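Local coordinates for 2-aminomuconate 6-semialdehyde dehydrogenase (Burkholderia cenocepacia, PDB 4U3W), which probably catalyses the oxidation of 2-aminomuconate 6-semialdehyde to 2-aminomuconate, using a nicotinamide cofactor as other aldehyde dehydrogenases do, at residues F179-A184 with G483-R488; F282-F287 with L445-R450. All coordinates share one frame; numbering follows the deposited sequence.

Contact 1 of 2, residues F179-A184 with G483-R488; sequences FTWKVA and GREGGR
Trp181 and Lys182, consecutive residues of helix 175-188, face Gly486 and Glu485 of a loop that runs into helix 487-493, the CA atoms of Lys182 and Glu485 lying 9.0 Å apart. Side chains span that gap, and the pair illustrates how a buried polar contact can be carried by methylenes and waters. Glu485 reaches across with CG anti to its carbonyl carbon (chi1 -60°) and the chain extended beyond, which brings the carboxylate against the CD and CE methylenes of Lys182, the two side chains crossing at about a right angle. Glu485 OE1 sits 3.6 Å from Lys182 CD. A bend of the lysine at chi2 (-53°) turns these methylenes to the carboxylate; Lys182 NZ stays 4.2 Å from Glu485 OE2, too far for a salt bridge. Water 2 accepts from Lys182 NZ at 3.0 Å and lies within bonding distance of Glu485 OE2, although it may share its protons with other acceptors. Water 1 gives a proton to Glu485 OE1 at 2.6 Å and offers a weak bond to the backbone O of Trp181, tying the carboxylate to the helix. The indole's far rim supplies the remaining contact: Trp181 CH2 approaches Gly486 CA to 4.0 Å, while CZ2 meets CB of Glu485 obliquely. In related aldehyde dehydrogenases the corresponding lysine and glutamate have been proposed to relay protons from the active site, and the arrangement is consistent with such a path. Glu272, which bonds Trp181 NE1, probably corresponds to the family's general base; Lys182 NZ makes only a weak, long ion pair with it. Lys182 NZ bonds Thr247 and Thr249 of strand 245-249, whereas Ser270, Thr247 and Tyr494 grip the Glu485 carboxylate. Helices 114-138 and 203-214 pack against helix 175-188.

Contact 2 of 2, residues F282-F287 with L445-R450; sequences FADADF and LARGHR
Arg447 lays its guanidinium on the ring of Phe282, the two planes only 7° apart and their centres 4.0 Å from each other. The stack joins two beta-alpha-beta crossovers of the seven-stranded sheet, probably that of the family's catalytic domain: the type I turn from Phe282 to Ala285 follows strand 277-281 and leads to helix 287-299, while helix 445-452 follows the parallel strand 437-441. Arginine and phenylalanine overlap off-centre. It is CD of Arg447, 3.5 Å from the centroid of the Phe282 ring, that sits over the middle in a CH-pi contact, while CZ lies out beyond the ring's rim near CD1, an off-centre cation-pi contact. A bend at chi3 (-70°) turns the guanidinium so that its flat side meets the ring and its edge meets Asp284. Glu422 holds NH2 in a further salt bridge, fixing the group's rotation, and Thr442 OG1 bonds OD1 of Asp284. Asp284 OD2 takes two donors side-on: Arg447 NE and Arg447 NH1 each lie 3.1 Å from Asp284 OD2, on the same face of the carboxylate, NE on the syn side and 20° out of its plane.

Overall arrangement
Two ways of joining distant sequence appear in one chain. Contact 2 is nested within the long loop that contact 1 closes, yet their centres are 32 Å apart and their nearest atoms about 16 Å, so they do not touch. Contact 1 is fully buried, about 10 Å from the centre of the chain, and a bound magnesium ion lies about 9 Å from the side chain of Glu485. Through the bond of Trp181 to Glu272 it probably borders the active site, from which contact 2, about 29 Å from the chain's centre, is distant. Both adjoin subunit interfaces, Arg484 meeting Glu496 of the second subunit and His449 meeting His449 of the third.

Contact 1 of 2, residues F179-A184 with G483-R488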
ATOM      1  N   PHE A 179     -13.431  25.546  -2.463  1.00 26.48           N
ATOM      2  CA  PHE A 179     -14.697  24.972  -2.986  1.00 29.70           C
ATOM      3  C   PHE A 179     -14.333  23.726  -3.844  1.00 29.45           C
ATOM      4  O   PHE A 179     -14.828  22.642  -3.611  1.00 28.59           O
ATOM      5  CB  PHE A 179     -15.447  26.060  -3.779  1.00 29.16           C
ATOM      6  CG  PHE A 179     -16.868  25.743  -4.154  1.00 28.02           C
ATOM      7  CD1 PHE A 179     -17.899  25.826  -3.231  1.00 32.39           C
ATOM      8  CD2 PHE A 179     -17.187  25.463  -5.454  1.00 28.63           C
ATOM      9  CE1 PHE A 179     -19.262  25.594  -3.626  1.00 32.62           C
ATOM     10  CE2 PHE A 179     -18.522  25.203  -5.861  1.00 28.29           C
ATOM     11  CZ  PHE A 179     -19.551  25.271  -4.955  1.00 29.41           C
ATOM     12  N   THR A 180     -13.394  23.870  -4.769  1.00 27.06           N
ATOM     13  CA  THR A 180     -13.051  22.749  -5.640  1.00 28.14           C
ATOM     14  C   THR A 180     -12.267  21.640  -4.929  1.00 28.35           C
ATOM     15  O   THR A 180     -12.327  20.475  -5.347  1.00 28.60           O
ATOM     16  CB  THR A 180     -12.216  23.203  -6.843  1.00 29.77           C
ATOM     17  OG1 THR A 180     -11.007  23.812  -6.369  1.00 29.94           O
ATOM     18  CG2 THR A 180     -13.025  24.198  -7.693  1.00 26.38           C
ATOM     19  N   TRP A 181     -11.522  22.011  -3.887  1.00 27.20           N
ATOM     20  CA  TRP A 181     -10.829  21.065  -3.051  1.00 29.17           C
ATOM     21  C   TRP A 181     -11.823  20.004  -2.505  1.00 30.12           C
ATOM     22  O   TRP A 181     -11.446  18.838  -2.319  1.00 27.20           O
ATOM     23  CB  TRP A 181     -10.150  21.830  -1.915  1.00 31.52           C
ATOM     24  CG  TRP A 181      -9.546  21.010  -0.839  1.00 39.88           C
ATOM     25  CD1 TRP A 181      -9.873  21.042   0.502  1.00 44.13           C
ATOM     26  CD2 TRP A 181      -8.480  20.045  -0.967  1.00 43.50           C
ATOM     27  NE1 TRP A 181      -9.077  20.155   1.200  1.00 46.73           N
ATOM     28  CE2 TRP A 181      -8.231  19.519   0.326  1.00 46.69           C
ATOM     29  CE3 TRP A 181      -7.738  19.561  -2.049  1.00 44.62           C
ATOM     30  CZ2 TRP A 181      -7.242  18.546   0.573  1.00 50.51           C
ATOM     31  CZ3 TRP A 181      -6.757  18.578  -1.810  1.00 49.91           C
ATOM     32  CH2 TRP A 181      -6.524  18.080  -0.505  1.00 51.11           C
ATOM     33  N   LYS A 182     -13.089  20.405  -2.294  1.00 25.46           N
ATOM     34  CA  LYS A 182     -14.139  19.465  -1.849  1.00 26.98           C
ATOM     35  C   LYS A 182     -14.999  18.934  -3.001  1.00 29.16           C
ATOM     36  O   LYS A 182     -15.319  17.717  -3.058  1.00 25.76           O
ATOM     37  CB  LYS A 182     -15.090  20.144  -0.818  1.00 30.32           C
ATOM     38  CG  LYS A 182     -14.380  20.807   0.347  1.00 31.53           C
ATOM     39  CD  LYS A 182     -13.423  19.823   1.018  1.00 34.70           C
ATOM     40  CE  LYS A 182     -12.771  20.416   2.290  1.00 36.94           C
ATOM     41  NZ  LYS A 182     -13.909  20.949   3.172  1.00 41.67           N
ATOM     42  N   VAL A 183     -15.383  19.811  -3.923  1.00 27.34           N
ATOM     43  CA  VAL A 183     -16.252  19.362  -5.019  1.00 25.74           C
ATOM     44  C   VAL A 183     -15.555  18.269  -5.869  1.00 29.19           C
ATOM     45  O   VAL A 183     -16.167  17.250  -6.232  1.00 29.59           O
ATOM     46  CB  VAL A 183     -16.656  20.560  -5.934  1.00 27.10           C
ATOM     47  CG1 VAL A 183     -17.504  20.115  -7.162  1.00 25.19           C
ATOM     48  CG2 VAL A 183     -17.436  21.607  -5.129  1.00 29.00           C
ATOM     49  N   ALA A 184     -14.256  18.437  -6.140  1.00 29.33           N
ATOM     50  CA  ALA A 184     -13.602  17.481  -7.047  1.00 24.73           C
ATOM     51  C   ALA A 184     -13.515  16.041  -6.483  1.00 24.83           C
ATOM     52  O   ALA A 184     -13.916  15.120  -7.182  1.00 27.33           O
ATOM     53  CB  ALA A 184     -12.188  18.009  -7.499  1.00 24.88           C
ATOM     54  N   GLY A 483     -10.735  14.301  10.899  1.00 43.42           N
ATOM     55  CA  GLY A 483     -10.403  13.595   9.662  1.00 42.60           C
ATOM     56  C   GLY A 483      -9.240  14.190   8.875  1.00 48.68           C
ATOM     57  O   GLY A 483      -8.673  15.230   9.243  1.00 42.22           O
ATOM     58  N   ARG A 484      -8.897  13.507   7.782  1.00 41.43           N
ATOM     59  CA  ARG A 484      -7.889  13.952   6.845  1.00 44.14           C
ATOM     60  C   ARG A 484      -8.487  13.892   5.441  1.00 44.92           C
ATOM     61  O   ARG A 484      -9.316  13.013   5.146  1.00 40.00           O
ATOM     62  CB  ARG A 484      -6.615  13.058   6.939  1.00 41.03           C
ATOM     63  CG  ARG A 484      -5.818  13.234   8.273  1.00 41.81           C
ATOM     64  CD  ARG A 484      -5.182  14.638   8.395  1.00 41.73           C
ATOM     65  NE  ARG A 484      -4.354  14.794   9.605  1.00 42.46           N
ATOM     66  CZ  ARG A 484      -4.826  15.120  10.810  1.00 43.18           C
ATOM     67  NH1 ARG A 484      -6.147  15.334  10.992  1.00 43.28           N
ATOM     68  NH2 ARG A 484      -3.987  15.238  11.844  1.00 43.87           N
ATOM     69  N   GLU A 485      -8.067  14.817   4.581  1.00 39.67           N
ATOM     70  CA  GLU A 485      -8.373  14.729   3.157  1.00 39.02           C
ATOM     71  C   GLU A 485      -7.037  14.778   2.411  1.00 39.49           C
ATOM     72  O   GLU A 485      -6.014  15.161   2.995  1.00 41.75           O
ATOM     73  CB  GLU A 485      -9.323  15.857   2.726  1.00 41.87           C
ATOM     74  CG  GLU A 485     -10.668  15.797   3.493  1.00 42.70           C
ATOM     75  CD  GLU A 485     -11.819  16.526   2.790  1.00 43.50           C
ATOM     76  OE1 GLU A 485     -11.757  16.712   1.557  1.00 40.10           O
ATOM     77  OE2 GLU A 485     -12.783  16.940   3.497  1.00 45.17           O
ATOM     78  N   GLY A 486      -7.059  14.441   1.127  1.00 38.22           N
ATOM     79  CA  GLY A 486      -5.835  14.279   0.330  1.00 37.98           C
ATOM     80  C   GLY A 486      -5.562  12.819   0.014  1.00 38.00           C
ATOM     81  O   GLY A 486      -5.704  11.948   0.869  1.00 38.36           O
ATOM     82  N   GLY A 487      -5.220  12.521  -1.244  1.00 40.46           N
ATOM     83  CA  GLY A 487      -4.897  11.149  -1.599  1.00 37.69           C
ATOM     84  C   GLY A 487      -5.949  10.122  -1.192  1.00 38.99           C
ATOM     85  O   GLY A 487      -7.161  10.404  -1.278  1.00 38.50           O
ATOM     86  N   ARG A 488      -5.492   8.960  -0.703  1.00 38.07           N
ATOM     87  CA  ARG A 488      -6.398   7.887  -0.260  1.00 41.27           C
ATOM     88  C   ARG A 488      -7.374   8.333   0.863  1.00 38.37           C
ATOM     89  O   ARG A 488      -8.435   7.719   1.029  1.00 38.28           O
ATOM     90  CB  ARG A 488      -5.628   6.663   0.269  1.00 38.56           C
ATOM     91  CG  ARG A 488      -4.862   6.964   1.611  1.00 66.62           C
ATOM     92  CD  ARG A 488      -4.175   5.732   2.236  1.00 68.51           C
ATOM     93  NE  ARG A 488      -3.362   6.086   3.409  1.00 69.85           N
ATOM     94  CZ  ARG A 488      -3.721   5.883   4.681  1.00 68.78           C
ATOM     95  NH1 ARG A 488      -4.882   5.311   4.956  1.00 67.00           N
ATOM     96  NH2 ARG A 488      -2.917   6.248   5.686  1.00 68.10           N
TER
HETATM   97  O   HOH W   1     -10.051  16.515  -0.394  1.00 41.67           O
HETATM   98  O   HOH W   2     -12.903  19.330   5.505  1.00 34.63           O

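Contact 2 of 2, residues F282-F287 with L445-R450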
ATOM      1  N   PHE A 282      15.238  29.237  14.101  1.00 32.51           N
ATOM      2  CA  PHE A 282      16.436  29.005  14.881  1.00 35.36           C
ATOM      3  C   PHE A 282      17.567  29.940  14.390  1.00 36.13           C
ATOM      4  O   PHE A 282      17.554  30.339  13.215  1.00 35.81           O
ATOM      5  CB  PHE A 282      16.841  27.521  14.767  1.00 33.63           C
ATOM      6  CG  PHE A 282      15.960  26.607  15.576  1.00 35.17           C
ATOM      7  CD1 PHE A 282      16.249  26.353  16.917  1.00 35.99           C
ATOM      8  CD2 PHE A 282      14.808  26.039  15.007  1.00 33.85           C
ATOM      9  CE1 PHE A 282      15.447  25.530  17.670  1.00 34.22           C
ATOM     10  CE2 PHE A 282      14.001  25.188  15.746  1.00 31.73           C
ATOM     11  CZ  PHE A 282      14.311  24.941  17.084  1.00 31.46           C
ATOM     12  N   ALA A 283      18.549  30.255  15.254  1.00 37.78           N
ATOM     13  CA  ALA A 283      19.670  31.123  14.864  1.00 37.10           C
ATOM     14  C   ALA A 283      20.467  30.521  13.696  1.00 38.95           C
ATOM     15  O   ALA A 283      21.096  31.259  12.949  1.00 39.97           O
ATOM     16  CB  ALA A 283      20.649  31.404  16.096  1.00 37.89           C
ATOM     17  N   ASP A 284      20.430  29.196  13.515  1.00 37.58           N
ATOM     18  CA  ASP A 284      21.184  28.569  12.424  1.00 36.25           C
ATOM     19  C   ASP A 284      20.422  28.569  11.092  1.00 35.70           C
ATOM     20  O   ASP A 284      20.883  27.993  10.095  1.00 34.30           O
ATOM     21  CB  ASP A 284      21.596  27.135  12.798  1.00 35.78           C
ATOM     22  CG  ASP A 284      20.388  26.159  12.983  1.00 40.23           C
ATOM     23  OD1 ASP A 284      19.385  26.250  12.245  1.00 39.71           O
ATOM     24  OD2 ASP A 284      20.460  25.259  13.870  1.00 38.40           O
ATOM     25  N   ALA A 285      19.240  29.191  11.068  1.00 35.11           N
ATOM     26  CA  ALA A 285      18.459  29.256   9.836  1.00 33.67           C
ATOM     27  C   ALA A 285      19.136  30.111   8.801  1.00 33.07           C
ATOM     28  O   ALA A 285      19.991  30.930   9.141  1.00 34.71           O
ATOM     29  CB  ALA A 285      16.995  29.797  10.112  1.00 31.68           C
ATOM     30  N   ASP A 286      18.755  29.905   7.544  1.00 30.78           N
ATOM     31  CA  ASP A 286      19.100  30.819   6.459  1.00 33.76           C
ATOM     32  C   ASP A 286      18.315  32.104   6.695  1.00 33.59           C
ATOM     33  O   ASP A 286      17.118  32.121   6.518  1.00 30.23           O
ATOM     34  CB  ASP A 286      18.768  30.165   5.098  1.00 34.77           C
ATOM     35  CG  ASP A 286      19.020  31.088   3.876  1.00 41.51           C
ATOM     36  OD1 ASP A 286      18.979  32.341   3.962  1.00 39.10           O
ATOM     37  OD2 ASP A 286      19.212  30.524   2.781  1.00 42.79           O
ATOM     38  N   PHE A 287      18.996  33.163   7.111  1.00 34.36           N
ATOM     39  CA  PHE A 287      18.318  34.346   7.656  1.00 36.50           C
ATOM     40  C   PHE A 287      17.443  35.022   6.621  1.00 36.37           C
ATOM     41  O   PHE A 287      16.250  35.265   6.881  1.00 36.49           O
ATOM     42  CB  PHE A 287      19.350  35.350   8.210  1.00 39.20           C
ATOM     43  CG  PHE A 287      18.721  36.590   8.875  1.00 38.57           C
ATOM     44  CD1 PHE A 287      18.364  36.559  10.212  1.00 38.21           C
ATOM     45  CD2 PHE A 287      18.522  37.773   8.151  1.00 38.10           C
ATOM     46  CE1 PHE A 287      17.787  37.690  10.835  1.00 40.09           C
ATOM     47  CE2 PHE A 287      17.972  38.917   8.752  1.00 38.11           C
ATOM     48  CZ  PHE A 287      17.616  38.875  10.108  1.00 39.68           C
ATOM     49  N   LEU A 445      20.326  19.244   9.971  1.00 31.61           N
ATOM     50  CA  LEU A 445      19.678  17.970   9.627  1.00 31.11           C
ATOM     51  C   LEU A 445      18.930  17.321  10.795  1.00 32.32           C
ATOM     52  O   LEU A 445      17.720  17.092  10.720  1.00 33.03           O
ATOM     53  CB  LEU A 445      20.724  16.969   9.077  1.00 28.54           C
ATOM     54  CG  LEU A 445      20.218  15.557   8.729  1.00 31.75           C
ATOM     55  CD1 LEU A 445      19.213  15.542   7.514  1.00 28.45           C
ATOM     56  CD2 LEU A 445      21.450  14.669   8.448  1.00 29.33           C
ATOM     57  N   ALA A 446      19.642  17.048  11.884  1.00 32.37           N
ATOM     58  CA  ALA A 446      19.038  16.377  13.028  1.00 32.83           C
ATOM     59  C   ALA A 446      17.908  17.224  13.643  1.00 33.33           C
ATOM     60  O   ALA A 446      16.802  16.725  13.901  1.00 30.06           O
ATOM     61  CB  ALA A 446      20.115  16.042  14.074  1.00 37.41           C
ATOM     62  N   ARG A 447      18.195  18.497  13.848  1.00 32.35           N
ATOM     63  CA  ARG A 447      17.224  19.394  14.427  1.00 33.31           C
ATOM     64  C   ARG A 447      15.890  19.477  13.640  1.00 33.28           C
ATOM     65  O   ARG A 447      14.793  19.448  14.245  1.00 33.66           O
ATOM     66  CB  ARG A 447      17.815  20.792  14.548  1.00 32.18           C
ATOM     67  CG  ARG A 447      16.913  21.619  15.367  1.00 37.72           C
ATOM     68  CD  ARG A 447      16.961  23.079  15.044  1.00 39.70           C
ATOM     69  NE  ARG A 447      18.177  23.786  15.408  1.00 42.45           N
ATOM     70  CZ  ARG A 447      18.682  23.912  16.630  1.00 47.08           C
ATOM     71  NH1 ARG A 447      19.762  24.655  16.815  1.00 46.03           N
ATOM     72  NH2 ARG A 447      18.145  23.281  17.661  1.00 50.54           N
ATOM     73  N   GLY A 448      15.982  19.610  12.314  1.00 30.97           N
ATOM     74  CA  GLY A 448      14.813  19.741  11.468  1.00 31.34           C
ATOM     75  C   GLY A 448      13.833  18.595  11.686  1.00 33.22           C
ATOM     76  O   GLY A 448      12.624  18.821  11.896  1.00 32.33           O
ATOM     77  N   HIS A 449      14.363  17.367  11.641  1.00 32.09           N
ATOM     78  CA  HIS A 449      13.534  16.164  11.791  1.00 34.41           C
ATOM     79  C   HIS A 449      13.080  15.933  13.248  1.00 33.59           C
ATOM     80  O   HIS A 449      11.904  15.611  13.486  1.00 35.37           O
ATOM     81  CB  HIS A 449      14.281  14.918  11.240  1.00 28.03           C
ATOM     82  CG  HIS A 449      14.490  14.978   9.757  1.00 28.20           C
ATOM     83  ND1 HIS A 449      13.451  14.893   8.848  1.00 27.77           N
ATOM     84  CD2 HIS A 449      15.625  15.133   9.025  1.00 29.95           C
ATOM     85  CE1 HIS A 449      13.928  15.022   7.621  1.00 28.97           C
ATOM     86  NE2 HIS A 449      15.253  15.162   7.701  1.00 29.66           N
ATOM     87  N   ARG A 450      13.969  16.126  14.221  1.00 30.94           N
ATOM     88  CA  ARG A 450      13.572  15.806  15.606  1.00 33.71           C
ATOM     89  C   ARG A 450      12.580  16.820  16.179  1.00 32.90           C
ATOM     90  O   ARG A 450      11.702  16.441  16.988  1.00 35.82           O
ATOM     91  CB  ARG A 450      14.790  15.696  16.525  1.00 34.92           C
ATOM     92  CG  ARG A 450      15.387  17.002  16.984  1.00 35.81           C
ATOM     93  CD  ARG A 450      16.737  16.746  17.703  1.00 41.32           C
ATOM     94  NE  ARG A 450      17.338  18.020  18.058  1.00 41.05           N
ATOM     95  CZ  ARG A 450      18.600  18.376  17.837  1.00 42.94           C
ATOM     96  NH1 ARG A 450      19.474  17.525  17.312  1.00 40.96           N
ATOM     97  NH2 ARG A 450      18.995  19.593  18.203  1.00 44.57           N
TER